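Local coordinates for protein fructose 1-phosphate kinase (Staphylococcus aureus, PDB 2JG5) that probably phosphorylates fructose 1-phosphate, and perhaps tagatose 6-phosphate, to the 1,6-bisphosphate at the expense of ATP, as a pfkB-family sugar kinase, at residues L285-R288 / D289-E292. Residues are numbered along the deposited sequence; the frame is centred on the assembly and turned at random.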
loop_
_atom_site.group_PDB
_atom_site.type_symbol
_atom_site.label_atom_id
_atom_site.label_comp_id
_atom_site.label_asym_id
_atom_site.label_seq_id
_atom_site.Cartn_x
_atom_site.Cartn_y
_atom_site.Cartn_z
ATOM N N LEU A 285 7.903 -18.911 2.399
ATOM C CA LEU A 285 7.685 -20.035 3.292
ATOM C C LEU A 285 7.804 -21.343 2.517
ATOM O O LEU A 285 7.557 -21.394 1.311
ATOM C CB LEU A 285 6.318 -19.922 3.959
ATOM C CG LEU A 285 6.055 -18.660 4.786
ATOM C CD1 LEU A 285 4.703 -18.783 5.452
ATOM C CD2 LEU A 285 7.128 -18.449 5.836
ATOM N N ALA A 286 8.172 -22.402 3.225
ATOM C CA ALA A 286 8.520 -23.664 2.586
ATOM C C ALA A 286 7.312 -24.369 1.983
ATOM O O ALA A 286 6.195 -24.256 2.480
ATOM C CB ALA A 286 9.213 -24.573 3.580
ATOM N N THR A 287 7.554 -25.096 0.899
ATOM C CA THR A 287 6.559 -25.999 0.347
ATOM C C THR A 287 6.566 -27.281 1.182
ATOM O O THR A 287 7.511 -27.530 1.943
ATOM C CB THR A 287 6.846 -26.322 -1.143
ATOM O OG1 THR A 287 8.117 -26.977 -1.260
ATOM C CG2 THR A 287 6.845 -25.041 -1.988
ATOM N N ARG A 288 5.505 -28.074 1.043
ATOM C CA ARG A 288 5.371 -29.359 1.726
ATOM C C ARG A 288 6.496 -30.326 1.363
ATOM O O ARG A 288 7.038 -31.002 2.240
ATOM C CB ARG A 288 3.999 -29.989 1.424
ATOM C CG ARG A 288 3.708 -31.290 2.192
ATOM C CD ARG A 288 3.781 -31.077 3.710
ATOM N NE ARG A 288 3.487 -32.288 4.471
ATOM C CZ ARG A 288 2.263 -32.766 4.695
ATOM N NH1 ARG A 288 1.188 -32.149 4.216
ATOM N NH2 ARG A 288 2.116 -33.879 5.404
ATOM N N ASP A 289 6.845 -30.374 0.077
ATOM C CA ASP A 289 7.878 -31.284 -0.422
ATOM C C ASP A 289 9.288 -30.898 0.002
ATOM O O ASP A 289 10.144 -31.766 0.145
ATOM C CB ASP A 289 7.809 -31.419 -1.947
ATOM C CG ASP A 289 6.546 -32.123 -2.412
ATOM O OD1 ASP A 289 5.658 -32.390 -1.563
ATOM O OD2 ASP A 289 6.444 -32.404 -3.625
ATOM N N ALA A 290 9.529 -29.601 0.189
ATOM C CA ALA A 290 10.806 -29.135 0.736
ATOM C C ALA A 290 10.948 -29.568 2.192
ATOM O O ALA A 290 12.021 -29.987 2.622
ATOM C CB ALA A 290 10.942 -27.625 0.603
ATOM N N ILE A 291 9.846 -29.474 2.933
ATOM C CA ILE A 291 9.808 -29.856 4.341
ATOM C C ILE A 291 10.084 -31.350 4.509
ATOM O O ILE A 291 10.935 -31.729 5.312
ATOM C CB ILE A 291 8.454 -29.466 5.004
ATOM C CG1 ILE A 291 8.328 -27.937 5.118
ATOM C CG2 ILE A 291 8.295 -30.155 6.375
ATOM C CD1 ILE A 291 6.902 -27.422 5.374
ATOM N N GLU A 292 9.373 -32.180 3.748
ATOM C CA GLU A 292 9.500 -33.637 3.836
ATOM C C GLU A 292 10.878 -34.110 3.412
ATOM O O GLU A 292 11.469 -34.974 4.059
ATOM C CB GLU A 292 8.446 -34.341 2.980
ATOM C CG GLU A 292 7.015 -34.044 3.383
ATOM C CD GLU A 292 6.726 -34.355 4.840
ATOM O OE1 GLU A 292 7.331 -35.299 5.379
ATOM O OE2 GLU A 292 5.883 -33.660 5.441
#
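T287 is the N-cap of helix 288-295, the short last helix of this ribokinase-like fold, and its side chain reaches forward to A290 in the first turn. T287 OG1 accepts a weak hydrogen bond from A290 N at 3.3 Å. The hydroxyl can do this because chi1 of 62° tucks OG1 between the backbone N and the carbonyl carbon of its own residue, facing the turn; the A290 methyl lies close by, its CB 3.4 Å from T287 OG1.

Behind the cap the regular i to i+4 ladder begins. I291 N donates to T287 O at 3.2 Å, and E292 N donates to R288 O at 3.0 Å, a straighter bond.

The apolar contact lies on the face turned to the rest of the protein. A286, two residues ahead of R288, presents its methyl to I291, with A286 CB 3.8 Å from I291 CG1 and CD1 slightly farther off. I291 continues inward onto C275 of helix 265-280 and T48 of helix 38-48, while A286 and A290 both rest on A278, so the start of the helix is seated against these two neighbours.

Charge pairing spans one turn, from R288 to E292. The arginine leaves the backbone with CG anti to N (chi1 -175°) and bends at chi2, while E292 bends at its own chi2, which brings the two ends together. Beyond this pair the guanidinium has a second acidic partner: its NH1 forms a salt bridge with D50, tying the helix start to the segment after helix 38-48. The E292 and D50 carboxylates thus engage different nitrogens, NE and NH1. The guanidinium and the E292 carboxylate are turned 58° apart, and R288 NE points almost straight at E292 OE2, 2.9 Å away, on the anti side of the carboxylate.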